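Side-chain contacts in putative hemin storage protein (Bordetella bronchiseptica, PDB 6AU1), which cleaves deacetylated poly-beta-1,6-N-acetylglucosamine, a biofilm polysaccharide, through the glycoside hydrolase domain that this chain represents: residues V12-D15 and Y16-D19; G204-R207 and Y208-F212. All coordinates share one frame; numbering follows the deposited sequence.

Contact 1 (residues 12-19) and contact 2 (residues 204-212) lie on opposite sides of the centre of one glycoside hydrolase domain built as a TIM barrel. Their centres are about 31 Å apart and their nearest atoms about 21 Å, so they do not touch. Contact 1 comes first along the chain, in the turn that leaves barrel strand 8-12. Contact 2 follows much later, within the long helix 195-223 that leads into barrel strand 230-235. Both belong to the same barrel: contact 1 starts in strand 8-12 with Val12 and lies in the connection that follows it, whereas contact 2 is part of an outer helix whose Leu209 and Ile210 touch strand 230-235.

Contact 1: residues V12-D15 and Y16-D19; sequences VDLD and YIYD. With SO4 (sulfate ion), chain C.
One face of the Tyr16 ring is covered by Asp13, whose OD2 sits 3.8 Å above the ring plane, over its centre; the carbon of Asp15's carbonyl lies at the ring edge. Asp13 CB adds a CH-pi contact over the ring, 4.2 Å from the centroid. The two side chains run alongside each other, with carboxylate and ring planes 45° apart, and a water bonded to both Asp13 OD2 and Tyr16 OH joins their ends. Asp13 OD1 is hydrogen-bonded to Tyr335 OH. At the edge of the Tyr18 ring lies a sulfate, probably from the crystallisation liquor: Tyr18 OH donates to its O4 at 2.6 Å, and Arg71 binds the same ion. The backbone here is a short helical turn at the carboxyl end of barrel strand 8-12, the end that carries the active site in TIM-barrel hydrolases. Tyr16 N is hydrogen-bonded to Asp13 O and Tyr18 N to Leu14 O, the latter at 2.9 Å. With CG1 beside the backbone N (chi1 -58°) and CD1 extended beyond it (chi2 174°), Ile17 CD1 comes to 3.6 Å from Leu14 CD1. Asp15 OD1 is hydrogen-bonded to Tyr62 OH, and OD2 to Gln47 NE2 and Asp51 N.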
loop_
_atom_site.group_PDB
_atom_site.type_symbol
_atom_site.label_atom_id
_atom_site.label_comp_id
_atom_site.label_asym_id
_atom_site.label_seq_id
_atom_site.Cartn_x
_atom_site.Cartn_y
_atom_site.Cartn_z
ATOM N N VAL A 12 -8.882 -5.785 1.196
ATOM C CA VAL A 12 -9.958 -6.231 0.312
ATOM C C VAL A 12 -9.925 -5.538 -1.043
ATOM O O VAL A 12 -9.815 -4.308 -1.116
ATOM C CB VAL A 12 -11.329 -5.967 0.972
ATOM C CG1 VAL A 12 -12.473 -6.215 -0.005
ATOM C CG2 VAL A 12 -11.484 -6.828 2.236
ATOM N N ASP A 13 -10.035 -6.332 -2.113
ATOM C CA ASP A 13 -10.077 -5.807 -3.472
ATOM C C ASP A 13 -11.492 -5.454 -3.884
ATOM O O ASP A 13 -12.360 -6.320 -3.885
ATOM C CB ASP A 13 -9.522 -6.832 -4.470
ATOM C CG ASP A 13 -8.106 -7.215 -4.172
ATOM O OD1 ASP A 13 -7.206 -6.389 -4.454
ATOM O OD2 ASP A 13 -7.885 -8.344 -3.670
ATOM N N LEU A 14 -11.730 -4.191 -4.234
ATOM C CA LEU A 14 -12.993 -3.841 -4.888
ATOM C C LEU A 14 -13.061 -4.487 -6.273
ATOM O O LEU A 14 -14.149 -4.639 -6.838
ATOM C CB LEU A 14 -13.159 -2.331 -5.010
ATOM C CG LEU A 14 -14.263 -1.742 -4.128
ATOM C CD1 LEU A 14 -14.053 -2.178 -2.719
ATOM C CD2 LEU A 14 -14.329 -0.227 -4.204
ATOM N N ASP A 15 -11.902 -4.836 -6.837
ATOM C CA ASP A 15 -11.879 -5.571 -8.102
ATOM C C ASP A 15 -12.595 -6.924 -7.966
ATOM O O ASP A 15 -13.069 -7.472 -8.953
ATOM C CB ASP A 15 -10.439 -5.796 -8.598
ATOM C CG ASP A 15 -9.737 -4.503 -8.985
ATOM O OD1 ASP A 15 -10.425 -3.531 -9.368
ATOM O OD2 ASP A 15 -8.488 -4.467 -8.922
ATOM N N TYR A 16 -12.671 -7.454 -6.745
ATOM C CA TYR A 16 -13.373 -8.719 -6.505
ATOM C C TYR A 16 -14.880 -8.507 -6.344
ATOM O O TYR A 16 -15.671 -9.428 -6.569
ATOM C CB TYR A 16 -12.857 -9.424 -5.243
ATOM C CG TYR A 16 -11.529 -10.164 -5.320
ATOM C CD1 TYR A 16 -10.648 -10.007 -6.389
ATOM C CD2 TYR A 16 -11.153 -11.029 -4.285
ATOM C CE1 TYR A 16 -9.432 -10.687 -6.420
ATOM C CE2 TYR A 16 -9.939 -11.717 -4.317
ATOM C CZ TYR A 16 -9.087 -11.540 -5.377
ATOM O OH TYR A 16 -7.889 -12.229 -5.390
ATOM N N ILE A 17 -15.265 -7.309 -5.921
ATOM C CA ILE A 17 -16.679 -6.972 -5.713
ATOM C C ILE A 17 -17.343 -6.567 -7.025
ATOM O O ILE A 17 -18.476 -6.981 -7.325
ATOM C CB ILE A 17 -16.840 -5.819 -4.699
ATOM C CG1 ILE A 17 -16.186 -6.191 -3.360
ATOM C CG2 ILE A 17 -18.326 -5.415 -4.549
ATOM C CD1 ILE A 17 -16.169 -5.065 -2.343
ATOM N N TYR A 18 -16.643 -5.730 -7.791
ATOM C CA TYR A 18 -17.182 -5.183 -9.042
ATOM C C TYR A 18 -17.763 -6.250 -9.964
ATOM O O TYR A 18 -17.166 -7.311 -10.143
ATOM C CB TYR A 18 -16.091 -4.412 -9.814
ATOM C CG TYR A 18 -16.599 -3.972 -11.172
ATOM C CD1 TYR A 18 -17.454 -2.890 -11.285
ATOM C CD2 TYR A 18 -16.273 -4.675 -12.327
ATOM C CE1 TYR A 18 -17.958 -2.495 -12.517
ATOM C CE2 TYR A 18 -16.772 -4.286 -13.569
ATOM C CZ TYR A 18 -17.612 -3.195 -13.653
ATOM O OH TYR A 18 -18.122 -2.795 -14.875
ATOM N N ASP A 19 -18.923 -5.962 -10.551
ATOM C CA ASP A 19 -19.465 -6.792 -11.623
ATOM C C ASP A 19 -20.335 -5.921 -12.521
ATOM O O ASP A 19 -21.069 -5.060 -12.031
ATOM C CB ASP A 19 -20.272 -7.976 -11.064
ATOM C CG ASP A 19 -20.503 -9.070 -12.099
ATOM O OD1 ASP A 19 -21.327 -8.874 -13.014
ATOM O OD2 ASP A 19 -19.863 -10.133 -11.999
HETATM S S SO4 C . -15.436 -3.231 -17.124
HETATM O O1 SO4 C . -15.160 -2.054 -16.302
HETATM O O2 SO4 C . -14.456 -4.276 -16.835
HETATM O O3 SO4 C . -15.337 -2.856 -18.541
HETATM O O4 SO4 C . -16.773 -3.742 -16.843
HETATM O O HOH W 1 -5.717 -9.864 -4.894
HETATM O O HOH W 2 -15.343 -9.428 -9.932
#

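Contact 2: residues G204-R207 and Y208-F212; sequences GKIR and YLIDF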
loop_
_atom_site.group_PDB
_atom_site.type_symbol
_atom_site.label_atom_id
_atom_site.label_comp_id
_atom_site.label_asym_id
_atom_site.label_seq_id
_atom_site.Cartn_x
_atom_site.Cartn_y
_atom_site.Cartn_z
ATOM N N GLY A 204 17.369 10.989 1.256
ATOM C CA GLY A 204 16.600 12.133 0.803
ATOM C C GLY A 204 15.338 11.728 0.057
ATOM O O GLY A 204 14.260 12.303 0.270
ATOM N N LYS A 205 15.457 10.739 -0.823
ATOM C CA LYS A 205 14.288 10.286 -1.582
ATOM C C LYS A 205 13.274 9.624 -0.658
ATOM O O LYS A 205 12.062 9.802 -0.826
ATOM C CB LYS A 205 14.699 9.327 -2.697
ATOM C CG LYS A 205 15.377 10.044 -3.862
ATOM C CD LYS A 205 15.702 9.074 -4.989
ATOM C CE LYS A 205 16.895 8.194 -4.610
ATOM N NZ LYS A 205 17.032 7.097 -5.612
ATOM N N ILE A 206 13.767 8.851 0.305
ATOM C CA ILE A 206 12.882 8.209 1.281
ATOM C C ILE A 206 12.065 9.263 2.013
ATOM O O ILE A 206 10.837 9.141 2.122
ATOM C CB ILE A 206 13.673 7.350 2.283
ATOM C CG1 ILE A 206 14.196 6.088 1.577
ATOM C CG2 ILE A 206 12.823 6.999 3.535
ATOM C CD1 ILE A 206 15.378 5.385 2.309
ATOM N N ARG A 207 12.732 10.317 2.472
ATOM C CA ARG A 207 12.047 11.374 3.210
ATOM C C ARG A 207 11.123 12.181 2.301
ATOM O O ARG A 207 10.053 12.625 2.738
ATOM C CB ARG A 207 13.063 12.284 3.898
ATOM C CG ARG A 207 13.724 11.603 5.078
ATOM C CD ARG A 207 14.582 12.559 5.889
ATOM N NE ARG A 207 15.342 11.859 6.922
ATOM C CZ ARG A 207 16.641 11.588 6.839
ATOM N NH1 ARG A 207 17.331 11.970 5.771
ATOM N NH2 ARG A 207 17.251 10.945 7.824
ATOM N N TYR A 208 11.521 12.368 1.043
ATOM C CA TYR A 208 10.679 13.114 0.109
ATOM C C TYR A 208 9.333 12.411 -0.107
ATOM O O TYR A 208 8.273 13.056 -0.065
ATOM C CB TYR A 208 11.387 13.315 -1.235
ATOM C CG TYR A 208 10.658 14.277 -2.148
ATOM C CD1 TYR A 208 10.903 15.641 -2.088
ATOM C CD2 TYR A 208 9.707 13.816 -3.060
ATOM C CE1 TYR A 208 10.243 16.522 -2.915
ATOM C CE2 TYR A 208 9.037 14.687 -3.886
ATOM C CZ TYR A 208 9.304 16.040 -3.811
ATOM O OH TYR A 208 8.642 16.926 -4.637
ATOM N N LEU A 209 9.370 11.102 -0.352
ATOM C CA LEU A 209 8.125 10.342 -0.531
ATOM C C LEU A 209 7.284 10.367 0.734
ATOM O O LEU A 209 6.056 10.506 0.669
ATOM C CB LEU A 209 8.413 8.890 -0.934
ATOM C CG LEU A 209 8.997 8.698 -2.335
ATOM C CD1 LEU A 209 9.313 7.207 -2.577
ATOM C CD2 LEU A 209 8.036 9.242 -3.404
ATOM N N ILE A 210 7.930 10.234 1.893
ATOM C CA ILE A 210 7.180 10.290 3.146
ATOM C C ILE A 210 6.506 11.653 3.316
ATOM O O ILE A 210 5.322 11.729 3.668
ATOM C CB ILE A 210 8.073 10.003 4.355
ATOM C CG1 ILE A 210 8.514 8.530 4.343
ATOM C CG2 ILE A 210 7.342 10.343 5.654
ATOM C CD1 ILE A 210 9.614 8.184 5.383
ATOM N N ASP A 211 7.258 12.722 3.059
ATOM C CA ASP A 211 6.719 14.071 3.192
ATOM C C ASP A 211 5.545 14.263 2.245
ATOM O O ASP A 211 4.553 14.911 2.603
ATOM C CB ASP A 211 7.799 15.124 2.932
ATOM C CG ASP A 211 8.778 15.242 4.079
ATOM O OD1 ASP A 211 8.470 14.718 5.176
ATOM O OD2 ASP A 211 9.849 15.860 3.889
ATOM N N PHE A 212 5.651 13.692 1.046
ATOM C CA PHE A 212 4.559 13.781 0.078
ATOM C C PHE A 212 3.317 13.100 0.636
ATOM O O PHE A 212 2.208 13.656 0.546
ATOM C CB PHE A 212 4.954 13.155 -1.265
ATOM C CG PHE A 212 3.883 13.253 -2.317
ATOM C CD1 PHE A 212 3.308 14.477 -2.631
ATOM C CD2 PHE A 212 3.451 12.119 -2.988
ATOM C CE1 PHE A 212 2.320 14.566 -3.608
ATOM C CE2 PHE A 212 2.466 12.192 -3.968
ATOM C CZ PHE A 212 1.901 13.418 -4.281
#
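Ile206 and Ile210 have nearly the same first torsion (chi1 -72° and -69°), which sets CG1 beside the backbone N and CG2 anti to it in both. One helical turn apart, the two side chains therefore lie side by side and point the same way, and the CG2 branch of Ile206 meets the end of the longer branch of Ile210, CG2 to CD1, at 3.9 Å. Ile210 CG1 also rests 3.3 Å from Ile206 O, the same oxygen that accepts the N-H of Ile210. Four successive i to i+4 bonds define a regular alpha helix here: Tyr208 N to Gly204 O, Leu209 N to Lys205 O, Ile210 N to Ile206 O and Asp211 N to Arg207 O. Asp211 CG lies 3.2 Å from Arg207 O. Tyr208 CG takes the other course, anti to the backbone N, and carries the ring away from residues 204-207; its OH bonds to Pro132 O and its ring stacks on Phe133. Lys205 likewise leaves the contact, giving NZ to Glu169 O and forming a cation-pi pair with Trp201. Within helix 195-223, the isoleucine side faces helix 253-259, where Ile206 touches Glu255 and Ile210 touches Phe256 and Ser259, while Leu209 and Ile210 both reach Arg233 on barrel strand 230-235 and Tyr208 packs against Thr178 of helix 173-181.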